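Local coordinates for malate dehydrogenase (PDB 3I0P), which probably catalyses the NAD-dependent interconversion of malate and oxaloacetate, at residues N69-S75 with L86-F92; G144-R148 with F280-H284. Numbering follows the deposited sequence.

Contact 1 of 2, residues N69-S75 with L86-F92; sequences NPTAKPS and LDGNNGF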
ATOM      1  N   ASN A  69      21.895  13.028  17.457  1.00 23.35           N
ATOM      2  CA  ASN A  69      23.337  12.860  17.569  1.00 23.80           C
ATOM      3  C   ASN A  69      23.965  12.876  16.175  1.00 24.21           C
ATOM      4  O   ASN A  69      23.865  11.897  15.431  1.00 24.43           O
ATOM      5  CB  ASN A  69      23.669  11.563  18.316  1.00 23.89           C
ATOM      6  CG  ASN A  69      25.172  11.318  18.461  1.00 24.26           C
ATOM      7  OD1 ASN A  69      26.004  12.052  17.920  1.00 26.18           O
ATOM      8  ND2 ASN A  69      25.519  10.266  19.188  1.00 23.65           N
ATOM      9  N   PRO A  70      24.626  13.988  15.812  1.00 24.50           N
ATOM     10  CA  PRO A  70      25.061  14.165  14.422  1.00 24.63           C
ATOM     11  C   PRO A  70      26.299  13.356  13.991  1.00 25.07           C
ATOM     12  O   PRO A  70      26.610  13.314  12.792  1.00 24.90           O
ATOM     13  CB  PRO A  70      25.325  15.669  14.332  1.00 24.53           C
ATOM     14  CG  PRO A  70      25.738  16.058  15.708  1.00 24.62           C
ATOM     15  CD  PRO A  70      24.961  15.156  16.651  1.00 24.57           C
ATOM     16  N   THR A  71      26.997  12.728  14.944  1.00 25.58           N
ATOM     17  CA  THR A  71      28.151  11.864  14.611  1.00 25.99           C
ATOM     18  C   THR A  71      27.806  10.384  14.710  1.00 26.19           C
ATOM     19  O   THR A  71      28.659   9.525  14.485  1.00 26.29           O
ATOM     20  CB  THR A  71      29.415  12.139  15.495  1.00 26.02           C
ATOM     21  OG1 THR A  71      29.095  11.964  16.878  1.00 26.09           O
ATOM     22  CG2 THR A  71      29.962  13.535  15.270  1.00 25.71           C
ATOM     23  N   ALA A  72      26.550  10.097  15.037  1.00 26.64           N
ATOM     24  CA  ALA A  72      26.101   8.733  15.284  1.00 26.90           C
ATOM     25  C   ALA A  72      25.962   7.925  14.005  1.00 27.28           C
ATOM     26  O   ALA A  72      25.648   8.466  12.940  1.00 27.26           O
ATOM     27  CB  ALA A  72      24.790   8.745  16.036  1.00 26.75           C
ATOM     28  N   LYS A  73      26.195   6.624  14.129  1.00 27.65           N
ATOM     29  CA  LYS A  73      25.971   5.679  13.046  1.00 28.33           C
ATOM     30  C   LYS A  73      25.101   4.553  13.605  1.00 28.41           C
ATOM     31  O   LYS A  73      25.097   4.338  14.821  1.00 28.63           O
ATOM     32  CB  LYS A  73      27.303   5.131  12.532  1.00 28.54           C
ATOM     33  CG  LYS A  73      28.311   6.193  12.100  1.00 30.20           C
ATOM     34  CD  LYS A  73      28.254   6.489  10.599  1.00 32.89           C
ATOM     35  CE  LYS A  73      29.409   7.413  10.189  1.00 34.64           C
ATOM     36  NZ  LYS A  73      29.604   7.432   8.713  1.00 36.48           N
ATOM     37  N   PRO A  74      24.343   3.842  12.737  1.00 28.33           N
ATOM     38  CA  PRO A  74      23.504   2.739  13.224  1.00 28.28           C
ATOM     39  C   PRO A  74      24.320   1.541  13.715  1.00 28.35           C
ATOM     40  O   PRO A  74      25.467   1.368  13.296  1.00 28.50           O
ATOM     41  CB  PRO A  74      22.697   2.354  11.984  1.00 28.15           C
ATOM     42  CG  PRO A  74      23.566   2.753  10.846  1.00 28.17           C
ATOM     43  CD  PRO A  74      24.161   4.054  11.294  1.00 28.19           C
ATOM     44  N   SER A  75      23.731   0.734  14.597  1.00 28.22           N
ATOM     45  CA  SER A  75      24.363  -0.497  15.085  1.00 28.06           C
ATOM     46  C   SER A  75      23.545  -1.716  14.687  1.00 27.90           C
ATOM     47  O   SER A  75      22.319  -1.723  14.830  1.00 27.85           O
ATOM     48  CB  SER A  75      24.498  -0.478  16.609  1.00 28.08           C
ATOM     49  OG  SER A  75      25.311   0.592  17.053  1.00 28.67           O
ATOM     50  N   LEU A  86      18.474  -2.604  12.909  1.00 24.10           N
ATOM     51  CA  LEU A  86      19.422  -1.572  13.280  1.00 24.23           C
ATOM     52  C   LEU A  86      18.883  -0.717  14.418  1.00 24.46           C
ATOM     53  O   LEU A  86      17.696  -0.390  14.459  1.00 24.41           O
ATOM     54  CB  LEU A  86      19.765  -0.686  12.084  1.00 24.12           C
ATOM     55  CG  LEU A  86      20.358  -1.283  10.798  1.00 24.06           C
ATOM     56  CD1 LEU A  86      20.345  -0.234   9.691  1.00 22.58           C
ATOM     57  CD2 LEU A  86      21.768  -1.827  11.002  1.00 23.16           C
ATOM     58  N   ASP A  87      19.772  -0.384  15.350  1.00 24.67           N
ATOM     59  CA  ASP A  87      19.516   0.637  16.350  1.00 24.80           C
ATOM     60  C   ASP A  87      20.111   1.924  15.799  1.00 24.43           C
ATOM     61  O   ASP A  87      21.308   1.984  15.501  1.00 24.72           O
ATOM     62  CB  ASP A  87      20.192   0.246  17.656  1.00 25.17           C
ATOM     63  CG  ASP A  87      19.941   1.234  18.780  1.00 26.95           C
ATOM     64  OD1 ASP A  87      19.091   2.135  18.641  1.00 27.79           O
ATOM     65  OD2 ASP A  87      20.617   1.105  19.827  1.00 31.67           O
ATOM     66  N   GLY A  88      19.273   2.943  15.646  1.00 23.89           N
ATOM     67  CA  GLY A  88      19.682   4.195  15.006  1.00 23.36           C
ATOM     68  C   GLY A  88      20.585   5.086  15.833  1.00 22.98           C
ATOM     69  O   GLY A  88      21.146   6.063  15.315  1.00 23.06           O
ATOM     70  N   ASN A  89      20.715   4.753  17.121  1.00 22.61           N
ATOM     71  CA  ASN A  89      21.594   5.466  18.056  1.00 21.86           C
ATOM     72  C   ASN A  89      21.285   6.949  18.116  1.00 21.70           C
ATOM     73  O   ASN A  89      22.171   7.774  18.363  1.00 21.79           O
ATOM     74  CB  ASN A  89      23.064   5.230  17.700  1.00 21.67           C
ATOM     75  CG  ASN A  89      23.509   3.824  17.999  1.00 21.36           C
ATOM     76  OD1 ASN A  89      23.169   3.268  19.041  1.00 21.68           O
ATOM     77  ND2 ASN A  89      24.268   3.232  17.086  1.00 21.47           N
ATOM     78  N   ASN A  90      20.013   7.271  17.873  1.00 21.49           N
ATOM     79  CA  ASN A  90      19.495   8.646  17.868  1.00 21.01           C
ATOM     80  C   ASN A  90      20.142   9.527  16.783  1.00 20.51           C
ATOM     81  O   ASN A  90      20.168  10.755  16.893  1.00 20.64           O
ATOM     82  CB  ASN A  90      19.558   9.279  19.283  1.00 20.72           C
ATOM     83  CG  ASN A  90      18.941  10.680  19.343  1.00 20.98           C
ATOM     84  OD1 ASN A  90      19.539  11.599  19.886  1.00 22.91           O
ATOM     85  ND2 ASN A  90      17.757  10.843  18.784  1.00 20.57           N
ATOM     86  N   GLY A  91      20.639   8.893  15.723  1.00 19.86           N
ATOM     87  CA  GLY A  91      21.205   9.633  14.591  1.00 19.16           C
ATOM     88  C   GLY A  91      20.164  10.222  13.646  1.00 18.64           C
ATOM     89  O   GLY A  91      18.955  10.165  13.906  1.00 18.36           O
ATOM     90  N   PHE A  92      20.643  10.791  12.545  1.00 18.13           N
ATOM     91  CA  PHE A  92      19.780  11.290  11.479  1.00 17.79           C
ATOM     92  C   PHE A  92      19.061  10.138  10.800  1.00 17.88           C
ATOM     93  O   PHE A  92      19.687   9.133  10.441  1.00 18.08           O
ATOM     94  CB  PHE A  92      20.607  11.932  10.388  1.00 17.56           C
ATOM     95  CG  PHE A  92      21.334  13.170  10.794  1.00 17.76           C
ATOM     96  CD1 PHE A  92      20.651  14.382  10.947  1.00 17.65           C
ATOM     97  CD2 PHE A  92      22.723  13.149  10.934  1.00 16.35           C
ATOM     98  CE1 PHE A  92      21.345  15.544  11.273  1.00 17.65           C
ATOM     99  CE2 PHE A  92      23.419  14.303  11.249  1.00 16.24           C
ATOM    100  CZ  PHE A  92      22.735  15.502  11.422  1.00 16.59           C
TER
HETATM  101  O   HOH W   1      23.803  10.492  12.797  1.00 21.23           O

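Contact 2 of 2, residues G144-R148 with F280-H284; sequences GTNAR and FSLGH. With NAD (nicotinamide-adenine-dinucleotide), chain B.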
ATOM      1  N   GLY A 144       9.174   3.052   4.391  1.00 17.20           N
ATOM      2  CA  GLY A 144       8.252   3.887   5.152  1.00 16.99           C
ATOM      3  C   GLY A 144       8.788   4.193   6.539  1.00 17.21           C
ATOM      4  O   GLY A 144       9.853   3.705   6.936  1.00 17.31           O
ATOM      5  N   THR A 145       8.046   5.011   7.275  1.00 17.02           N
ATOM      6  CA  THR A 145       8.449   5.454   8.601  1.00 17.05           C
ATOM      7  C   THR A 145       7.186   5.712   9.393  1.00 17.60           C
ATOM      8  O   THR A 145       6.160   6.034   8.807  1.00 17.72           O
ATOM      9  CB  THR A 145       9.318   6.761   8.537  1.00 16.78           C
ATOM     10  OG1 THR A 145       9.808   7.087   9.843  1.00 16.37           O
ATOM     11  CG2 THR A 145       8.530   7.946   7.997  1.00 15.48           C
ATOM     12  N   ASN A 146       7.234   5.547  10.711  1.00 18.43           N
ATOM     13  CA  ASN A 146       6.162   6.099  11.528  1.00 19.27           C
ATOM     14  C   ASN A 146       6.504   7.530  11.937  1.00 20.36           C
ATOM     15  O   ASN A 146       7.609   8.006  11.664  1.00 20.69           O
ATOM     16  CB  ASN A 146       5.761   5.196  12.711  1.00 19.05           C
ATOM     17  CG  ASN A 146       6.914   4.866  13.667  1.00 18.74           C
ATOM     18  OD1 ASN A 146       8.051   5.345  13.531  1.00 18.13           O
ATOM     19  ND2 ASN A 146       6.604   4.028  14.658  1.00 16.86           N
ATOM     20  N   ALA A 147       5.548   8.224  12.546  1.00 21.57           N
ATOM     21  CA  ALA A 147       5.721   9.610  12.954  1.00 22.74           C
ATOM     22  C   ALA A 147       4.795   9.888  14.132  1.00 23.86           C
ATOM     23  O   ALA A 147       3.949   9.052  14.454  1.00 24.33           O
ATOM     24  CB  ALA A 147       5.413  10.545  11.791  1.00 22.47           C
ATOM     25  N   ARG A 148       4.955  11.042  14.783  1.00 25.06           N
ATOM     26  CA  ARG A 148       4.104  11.405  15.920  1.00 26.16           C
ATOM     27  C   ARG A 148       2.623  11.442  15.537  1.00 26.36           C
ATOM     28  O   ARG A 148       2.275  11.800  14.409  1.00 26.90           O
ATOM     29  CB  ARG A 148       4.533  12.745  16.534  1.00 26.52           C
ATOM     30  CG  ARG A 148       4.152  13.985  15.736  1.00 28.17           C
ATOM     31  CD  ARG A 148       4.574  15.261  16.457  1.00 31.29           C
ATOM     32  NE  ARG A 148       3.756  15.535  17.643  1.00 33.84           N
ATOM     33  CZ  ARG A 148       3.798  16.672  18.345  1.00 34.75           C
ATOM     34  NH1 ARG A 148       4.623  17.656  17.988  1.00 33.86           N
ATOM     35  NH2 ARG A 148       3.010  16.824  19.410  1.00 34.01           N
ATOM     36  N   PHE A 280      12.624  12.890  19.658  1.00 26.59           N
ATOM     37  CA  PHE A 280      11.680  12.086  18.864  1.00 25.64           C
ATOM     38  C   PHE A 280      12.371  10.837  18.361  1.00 25.33           C
ATOM     39  O   PHE A 280      13.214  10.921  17.472  1.00 25.53           O
ATOM     40  CB  PHE A 280      11.116  12.865  17.674  1.00 25.37           C
ATOM     41  CG  PHE A 280      10.123  13.928  18.060  1.00 25.23           C
ATOM     42  CD1 PHE A 280       8.842  13.583  18.499  1.00 24.81           C
ATOM     43  CD2 PHE A 280      10.467  15.274  17.985  1.00 23.70           C
ATOM     44  CE1 PHE A 280       7.922  14.563  18.859  1.00 24.86           C
ATOM     45  CE2 PHE A 280       9.561  16.263  18.340  1.00 24.43           C
ATOM     46  CZ  PHE A 280       8.283  15.914  18.774  1.00 25.35           C
ATOM     47  N   SER A 281      12.014   9.685  18.936  1.00 24.68           N
ATOM     48  CA  SER A 281      12.619   8.408  18.569  1.00 23.88           C
ATOM     49  C   SER A 281      11.609   7.576  17.775  1.00 23.45           C
ATOM     50  O   SER A 281      10.524   7.274  18.272  1.00 23.26           O
ATOM     51  CB  SER A 281      13.122   7.682  19.815  1.00 23.91           C
ATOM     52  OG  SER A 281      13.684   6.419  19.517  1.00 24.09           O
ATOM     53  N   LEU A 282      11.994   7.222  16.542  1.00 22.81           N
ATOM     54  CA  LEU A 282      11.096   6.684  15.498  1.00 21.62           C
ATOM     55  C   LEU A 282      11.626   5.385  14.896  1.00 20.66           C
ATOM     56  O   LEU A 282      12.795   5.037  15.076  1.00 20.62           O
ATOM     57  CB  LEU A 282      10.981   7.683  14.342  1.00 21.67           C
ATOM     58  CG  LEU A 282      10.376   9.067  14.515  1.00 21.97           C
ATOM     59  CD1 LEU A 282      10.658   9.878  13.277  1.00 23.00           C
ATOM     60  CD2 LEU A 282       8.902   8.991  14.732  1.00 22.40           C
ATOM     61  N   GLY A 283      10.766   4.698  14.146  1.00 19.43           N
ATOM     62  CA  GLY A 283      11.174   3.540  13.368  1.00 18.26           C
ATOM     63  C   GLY A 283      11.026   3.752  11.868  1.00 17.93           C
ATOM     64  O   GLY A 283      10.296   4.660  11.422  1.00 17.92           O
ATOM     65  N   HIS A 284      11.732   2.916  11.099  1.00 16.91           N
ATOM     66  CA  HIS A 284      11.695   2.915   9.636  1.00 15.87           C
ATOM     67  C   HIS A 284      11.828   1.477   9.146  1.00 15.54           C
ATOM     68  O   HIS A 284      12.400   0.631   9.844  1.00 15.88           O
ATOM     69  CB  HIS A 284      12.884   3.672   9.027  1.00 15.72           C
ATOM     70  CG  HIS A 284      13.243   4.968   9.698  1.00 15.76           C
ATOM     71  ND1 HIS A 284      12.319   5.947  10.005  1.00 15.22           N
ATOM     72  CD2 HIS A 284      14.452   5.476  10.041  1.00 14.30           C
ATOM     73  CE1 HIS A 284      12.940   6.983  10.539  1.00 14.61           C
ATOM     74  NE2 HIS A 284      14.237   6.727  10.563  1.00 13.29           N
TER
HETATM   75  PA  NAD B 401       1.341  13.987  -2.430  1.00 21.42           P
HETATM   76  O1A NAD B 401       2.093  15.226  -2.852  1.00 22.92           O
HETATM   77  O2A NAD B 401      -0.124  14.101  -2.158  1.00 22.83           O
HETATM   78  O5B NAD B 401       1.591  12.897  -3.585  1.00 23.53           O
HETATM   79  C5B NAD B 401       2.929  12.627  -4.041  1.00 23.70           C
HETATM   80  C4B NAD B 401       3.016  11.340  -4.873  1.00 24.76           C
HETATM   81  O4B NAD B 401       1.880  11.178  -5.732  1.00 26.17           O
HETATM   82  C3B NAD B 401       4.214  11.331  -5.801  1.00 24.91           C
HETATM   83  O3B NAD B 401       4.644   9.970  -5.973  1.00 24.87           O
HETATM   84  C2B NAD B 401       3.666  11.874  -7.103  1.00 25.60           C
HETATM   85  O2B NAD B 401       4.422  11.417  -8.224  1.00 26.47           O
HETATM   86  C1B NAD B 401       2.270  11.284  -7.110  1.00 26.99           C
HETATM   87  N9A NAD B 401       1.256  12.077  -7.866  1.00 28.08           N
HETATM   88  C8A NAD B 401       0.839  13.323  -7.599  1.00 27.82           C
HETATM   89  N7A NAD B 401      -0.109  13.657  -8.501  1.00 28.28           N
HETATM   90  C5A NAD B 401      -0.291  12.603  -9.331  1.00 28.79           C
HETATM   91  C6A NAD B 401      -1.115  12.350 -10.433  1.00 29.03           C
HETATM   92  N6A NAD B 401      -1.980  13.286 -10.892  1.00 29.09           N
HETATM   93  N1A NAD B 401      -1.042  11.153 -11.064  1.00 28.84           N
HETATM   94  C2A NAD B 401      -0.193  10.206 -10.641  1.00 28.63           C
HETATM   95  N3A NAD B 401       0.603  10.421  -9.585  1.00 29.25           N
HETATM   96  C4A NAD B 401       0.574  11.609  -8.918  1.00 28.66           C
HETATM   97  O3  NAD B 401       2.076  13.262  -1.173  1.00 23.10           O
HETATM   98  PN  NAD B 401       2.189  13.770   0.370  1.00 21.48           P
HETATM   99  O1N NAD B 401       1.422  12.785   1.220  1.00 22.40           O
HETATM  100  O2N NAD B 401       1.901  15.248   0.463  1.00 22.63           O
HETATM  101  O5D NAD B 401       3.743  13.584   0.710  1.00 21.69           O
HETATM  102  C5D NAD B 401       4.710  14.556   0.299  1.00 21.66           C
HETATM  103  C4D NAD B 401       6.080  14.224   0.883  1.00 20.44           C
HETATM  104  O4D NAD B 401       6.046  14.293   2.312  1.00 21.02           O
HETATM  105  C3D NAD B 401       6.531  12.812   0.532  1.00 19.71           C
HETATM  106  O3D NAD B 401       7.815  12.904  -0.099  1.00 18.42           O
HETATM  107  C2D NAD B 401       6.571  12.055   1.860  1.00 18.98           C
HETATM  108  O2D NAD B 401       7.634  11.095   1.998  1.00 18.97           O
HETATM  109  C1D NAD B 401       6.772  13.181   2.848  1.00 19.70           C
HETATM  110  N1N NAD B 401       6.337  12.815   4.194  1.00 20.08           N
HETATM  111  C2N NAD B 401       7.281  12.489   5.104  1.00 19.86           C
HETATM  112  C3N NAD B 401       6.912  12.133   6.404  1.00 20.20           C
HETATM  113  C7N NAD B 401       7.948  11.764   7.429  1.00 20.23           C
HETATM  114  O7N NAD B 401       7.581  11.463   8.558  1.00 20.91           O
HETATM  115  N7N NAD B 401       9.235  11.774   7.091  1.00 18.39           N
HETATM  116  C4N NAD B 401       5.558  12.121   6.747  1.00 20.56           C
HETATM  117  C5N NAD B 401       4.601  12.453   5.783  1.00 20.81           C
HETATM  118  C6N NAD B 401       5.022  12.804   4.501  1.00 19.98           C

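Contact 1 of 2, residues N69-S75 with L86-F92
One side-chain nitrogen does double duty here: N89 ND2 donates to K73 O at 2.7 Å and to S75 OG at 2.8 Å, reaching across the open end of the β-hairpin formed by strands 75-79 and 83-87. N89 sits in a type I' turn from G88 to G91, closed by G91 N to G88 O at 2.9 Å. It and N90 both have positive phi, as that turn requires. Next to it, S75 and D87 form an antiparallel hydrogen-bonded pair, with S75 N to D87 O and D87 N to S75 O both 2.9 Å. On the apolar side, P74 CB lies 4.2 Å from L86 CD1.

Farther from the hairpin, 69-74 stays alongside its partner without being a strand. N69 N bonds N90 O at 2.9 Å, and N69 to A72 is a type I turn in which N69 OD1 accepts from T71 N at 3.2 Å, an Asx turn. P70 packs on the F92 ring, P70 CB to F92 CE2 3.9 Å, and F92 is the N-cap of helix 93-111. A water links the N69-A72 turn to the start of that helix: it donates to N69 O at 3.0 Å and A72 O at 2.7 Å, and accepts from F92 N at 3.2 Å.

Contact 2 of 2, residues G144-R148 with F280-H284
This is a buried strand-to-strand contact in the middle of the mixed sheet, where antiparallel strands 139-145 and 282-290 lie side by side and the chain leaving the first of them passes the bound NAD. T145 and H284 are a non-hydrogen-bonded pair, T145 CA to H284 CA 4.2 Å, with both side chains on the same face of the sheet. What the backbone does not supply at this position the side chains do: H284 ND1 donates to T145 OG1 at 2.8 Å. The other side of the imidazole is held as well, with NE2 bonded to S121 and the ring stacked on F124.

One step on, N146 has left the strand but still pairs with G283. N146 N reaches G283 O at 3.3 Å, and its side-chain OD1 accepts from G283 N at 2.9 Å, standing in for a backbone carbonyl. From there the chains splay apart, with R148 CA and F280 CA separated by 8.2 Å. L282 fills the wedge, L282 CD2 lying 3.5 Å from N146 O and 3.7 Å from A147 CA. At the mouth, F280 CE1 lies over one face of the R148 guanidinium, whose charge is paired with E271.

T145 CG2 and A147 CB lie 3.7 and 4.0 Å from the carboxamide oxygen O7N of NAD. As H245 and K246 of the second subunit also bind this cofactor, the strand end is part of an NAD pocket built from both subunits.

In the fold
From the N terminus, the chain runs through helices 11-24, 29-45 and 55-64 into 69-75, turns back through the 75-79/83-87 hairpin, and contact 1 closes that short loop with only ten residues between its segments. Helix 93-111 then leads to strand 113-121, which separates the hairpin from the strands of contact 2. That second contact opens at 144-148 and closes at 280-284, with 131 residues in between, so the two are in series, neither nested nor crossing. Both belong to the same seven-stranded sheet, contact 1 at its edge and contact 2 in its interior; their centres are about 14 Å apart, and N120 reaches both, through a hydrogen bond to D87 and a weak one to S281.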